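PDB 4HCJ: ThiJ/PfpI domain protein from Brachyspira murdochii, which is of unknown function but is probably a hydrolase of the DJ-1/PfpI family and binds magnesium ions. Local coordinates for residues I119-L128 with N152-T160. Numbering follows the deposited sequence. Where two conformers were deposited one is given.
Sequences ILEEINVTCL and NIVTANGPT
In the alpha-beta-alpha sandwich of this DJ-1/PfpI-family protein, a face of the main sheet is covered in part by a two-stranded parallel ribbon, and the packing of 119-128 over 152-160 shows how one hydroxyl can join two layers whose backbones do not pair. The central atom is OG1 of T155, which takes the backbone N-H of T126 at 2.9 Å in a nearly straight bond (165° at the hydrogen). It also donates to a water that in turn donates to N124 O, so the hydroxyl is acceptor and donor at once. A chi1 of 58° sets OG1 between the T155 backbone N and carbonyl carbon, with CG2 4.1 Å from V125 CB.

Apolar packing takes over at the beginning of strand 153-156. I153 CD1 lies 4.1 Å from CG2 of I123, the two side chains crossing at about a right angle, and has I119 O as a van der Waals neighbour. CG2 of I153 meets CD2 of L120 at 3.9 Å. A type II turn from L120 to I123 brings L120 and I123 together over I153.

Beyond T155 the two segments draw together, to 4.1 Å between the CA atoms of C127 and N157, and N157 CB packs against C127 O at 3.3 Å. T126 directs its methyl CG2 onto A156 CA (3.5 Å), whereas its OG1, anti to the backbone N (chi1 -173°), bonds to E145 O. L128 CD1 rests 3.4 Å from N157 O, which also receives a CA-H...O contact from L128.

M114 of helix 110-116 packs against L120, I153 and T155, while V148 of the edge strand 147-150 touches T126 and T155. Strand 124-125 pairs in parallel with strand 141-142, and V154 and A156 lean on strand 103-107.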
loop_
_atom_site.group_PDB
_atom_site.type_symbol
_atom_site.label_atom_id
_atom_site.label_comp_id
_atom_site.label_asym_id
_atom_site.label_seq_id
_atom_site.Cartn_x
_atom_site.Cartn_y
_atom_site.Cartn_z
ATOM N N ILE A 119 1.136 10.987 7.489
ATOM C CA ILE A 119 1.657 11.403 6.191
ATOM C C ILE A 119 0.576 11.879 5.234
ATOM O O ILE A 119 0.881 12.272 4.113
ATOM C CB ILE A 119 2.538 10.315 5.518
ATOM C CG1 ILE A 119 1.727 9.074 5.095
ATOM C CG2 ILE A 119 3.746 9.955 6.404
ATOM C CD1 ILE A 119 2.399 8.312 3.954
ATOM N N LEU A 120 -0.675 11.881 5.677
ATOM C CA LEU A 120 -1.779 12.315 4.825
ATOM C C LEU A 120 -2.387 13.639 5.285
ATOM O O LEU A 120 -3.438 14.048 4.776
ATOM C CB LEU A 120 -2.874 11.254 4.719
ATOM C CG LEU A 120 -2.406 9.874 4.247
ATOM C CD1 LEU A 120 -3.599 8.922 4.133
ATOM C CD2 LEU A 120 -1.669 9.957 2.925
ATOM N N GLU A 121 -1.752 14.327 6.234
ATOM C CA GLU A 121 -2.304 15.594 6.694
ATOM C C GLU A 121 -2.333 16.612 5.556
ATOM O O GLU A 121 -1.305 16.890 4.932
ATOM C CB GLU A 121 -1.514 16.136 7.878
ATOM C CG GLU A 121 -1.505 15.224 9.075
ATOM C CD GLU A 121 -1.192 15.966 10.357
ATOM O OE1 GLU A 121 -0.063 16.478 10.508
ATOM O OE2 GLU A 121 -2.081 16.044 11.229
ATOM N N GLU A 122 -3.517 17.157 5.277
ATOM C CA GLU A 122 -3.717 18.142 4.213
ATOM C C GLU A 122 -3.479 17.565 2.813
ATOM O O GLU A 122 -3.280 18.324 1.877
ATOM C CB GLU A 122 -2.893 19.416 4.448
ATOM C CG GLU A 122 -2.855 19.854 5.895
ATOM C CD GLU A 122 -4.223 20.096 6.491
ATOM O OE1 GLU A 122 -5.086 20.655 5.785
ATOM O OE2 GLU A 122 -4.448 19.731 7.674
ATOM N N ILE A 123 -3.531 16.237 2.677
ATOM C CA ILE A 123 -3.333 15.567 1.396
ATOM C C ILE A 123 -4.665 15.042 0.871
ATOM O O ILE A 123 -5.483 14.509 1.630
ATOM C CB ILE A 123 -2.333 14.384 1.538
ATOM C CG1 ILE A 123 -1.000 14.829 2.148
ATOM C CG2 ILE A 123 -2.123 13.662 0.202
ATOM C CD1 ILE A 123 -0.260 15.890 1.336
ATOM N N ASN A 124 -4.879 15.185 -0.437
ATOM C CA ASN A 124 -6.056 14.624 -1.093
ATOM C C ASN A 124 -5.895 13.128 -1.287
ATOM O O ASN A 124 -4.887 12.672 -1.853
ATOM C CB ASN A 124 -6.279 15.262 -2.461
ATOM C CG ASN A 124 -6.594 16.739 -2.376
ATOM O OD1 ASN A 124 -6.934 17.278 -1.330
ATOM N ND2 ASN A 124 -6.503 17.404 -3.501
ATOM N N VAL A 125 -6.896 12.372 -0.838
ATOM C CA VAL A 125 -6.853 10.918 -0.861
ATOM C C VAL A 125 -8.235 10.361 -1.121
ATOM O O VAL A 125 -9.236 11.087 -1.092
ATOM C CB VAL A 125 -6.334 10.328 0.481
ATOM C CG1 VAL A 125 -4.981 10.902 0.864
ATOM C CG2 VAL A 125 -7.352 10.519 1.593
ATOM N N THR A 126 -8.284 9.048 -1.335
ATOM C CA THR A 126 -9.519 8.330 -1.176
ATOM C C THR A 126 -9.254 7.123 -0.274
ATOM O O THR A 126 -8.111 6.884 0.127
ATOM C CB THR A 126 -10.145 7.967 -2.535
ATOM O OG1 THR A 126 -11.441 7.417 -2.296
ATOM C CG2 THR A 126 -9.262 6.988 -3.309
ATOM N N CYS A 127 -10.304 6.395 0.083
ATOM C CA CYS A 127 -10.175 5.326 1.067
ATOM C C CYS A 127 -11.439 4.511 1.058
ATOM O O CYS A 127 -12.403 4.842 0.374
ATOM C CB CYS A 127 -9.928 5.895 2.478
ATOM S SG CYS A 127 -11.287 6.897 3.122
ATOM N N LEU A 128 -11.415 3.412 1.793
ATOM C CA LEU A 128 -12.581 2.584 1.947
ATOM C C LEU A 128 -13.642 3.421 2.660
ATOM O O LEU A 128 -13.371 4.082 3.667
ATOM C CB LEU A 128 -12.210 1.335 2.748
ATOM C CG LEU A 128 -13.190 0.177 2.733
ATOM C CD1 LEU A 128 -13.268 -0.459 1.332
ATOM C CD2 LEU A 128 -12.762 -0.827 3.780
ATOM N N ASN A 152 3.731 11.977 -4.845
ATOM C CA ASN A 152 4.246 10.627 -4.645
ATOM C C ASN A 152 3.307 9.736 -3.834
ATOM O O ASN A 152 3.637 8.588 -3.590
ATOM C CB ASN A 152 5.599 10.671 -3.933
ATOM C CG ASN A 152 6.703 11.205 -4.799
ATOM O OD1 ASN A 152 6.520 11.444 -5.983
ATOM N ND2 ASN A 152 7.862 11.386 -4.207
ATOM N N ILE A 153 2.162 10.269 -3.409
ATOM C CA ILE A 153 1.185 9.512 -2.642
ATOM C C ILE A 153 0.060 9.074 -3.574
ATOM O O ILE A 153 -0.496 9.892 -4.311
ATOM C CB ILE A 153 0.651 10.366 -1.460
ATOM C CG1 ILE A 153 1.779 10.634 -0.460
ATOM C CG2 ILE A 153 -0.556 9.706 -0.800
ATOM C CD1 ILE A 153 1.446 11.642 0.609
ATOM N N VAL A 154 -0.283 7.790 -3.540
ATOM C CA VAL A 154 -1.368 7.268 -4.359
ATOM C C VAL A 154 -2.298 6.459 -3.458
ATOM O O VAL A 154 -1.836 5.611 -2.700
ATOM C CB VAL A 154 -0.861 6.352 -5.507
ATOM C CG1 VAL A 154 -2.024 5.895 -6.370
ATOM C CG2 VAL A 154 0.187 7.083 -6.350
ATOM N N THR A 155 -3.598 6.740 -3.519
ATOM C CA THR A 155 -4.556 6.007 -2.710
ATOM C C THR A 155 -5.708 5.515 -3.580
ATOM O O THR A 155 -5.996 6.077 -4.653
ATOM C CB THR A 155 -5.083 6.840 -1.521
ATOM O OG1 THR A 155 -5.680 8.045 -2.010
ATOM C CG2 THR A 155 -3.975 7.171 -0.517
ATOM N N ALA A 156 -6.378 4.463 -3.115
ATOM C CA ALA A 156 -7.540 3.923 -3.800
ATOM C C ALA A 156 -8.535 3.394 -2.784
ATOM O O ALA A 156 -8.190 3.098 -1.636
ATOM C CB ALA A 156 -7.147 2.845 -4.808
ATOM N N ASN A 157 -9.782 3.250 -3.223
ATOM C CA ASN A 157 -10.884 3.070 -2.286
ATOM C C ASN A 157 -11.292 1.630 -1.972
ATOM O O ASN A 157 -12.332 1.427 -1.364
ATOM C CB ASN A 157 -12.109 3.879 -2.717
ATOM C CG ASN A 157 -12.775 3.325 -3.946
ATOM O OD1 ASN A 157 -12.263 2.413 -4.582
ATOM N ND2 ASN A 157 -13.906 3.908 -4.310
ATOM N N GLY A 158 -10.493 0.638 -2.355
ATOM C CA GLY A 158 -10.780 -0.740 -1.997
ATOM C C GLY A 158 -10.708 -1.683 -3.172
ATOM O O GLY A 158 -10.229 -1.323 -4.259
ATOM N N PRO A 159 -11.187 -2.920 -2.976
ATOM C CA PRO A 159 -10.894 -3.981 -3.937
ATOM C C PRO A 159 -11.499 -3.753 -5.315
ATOM O O PRO A 159 -10.917 -4.235 -6.282
ATOM C CB PRO A 159 -11.439 -5.246 -3.264
ATOM C CG PRO A 159 -12.373 -4.747 -2.196
ATOM C CD PRO A 159 -11.832 -3.434 -1.754
ATOM N N THR A 160 -12.604 -2.997 -5.409
ATOM C CA THR A 160 -13.230 -2.698 -6.705
ATOM C C THR A 160 -12.353 -1.807 -7.579
ATOM O O THR A 160 -12.584 -1.677 -8.779
ATOM C CB THR A 160 -14.650 -2.054 -6.573
ATOM O OG1 THR A 160 -14.553 -0.721 -6.049
ATOM C CG2 THR A 160 -15.567 -2.902 -5.682
HETATM O O HOH W 1 -3.832 10.078 -2.610
#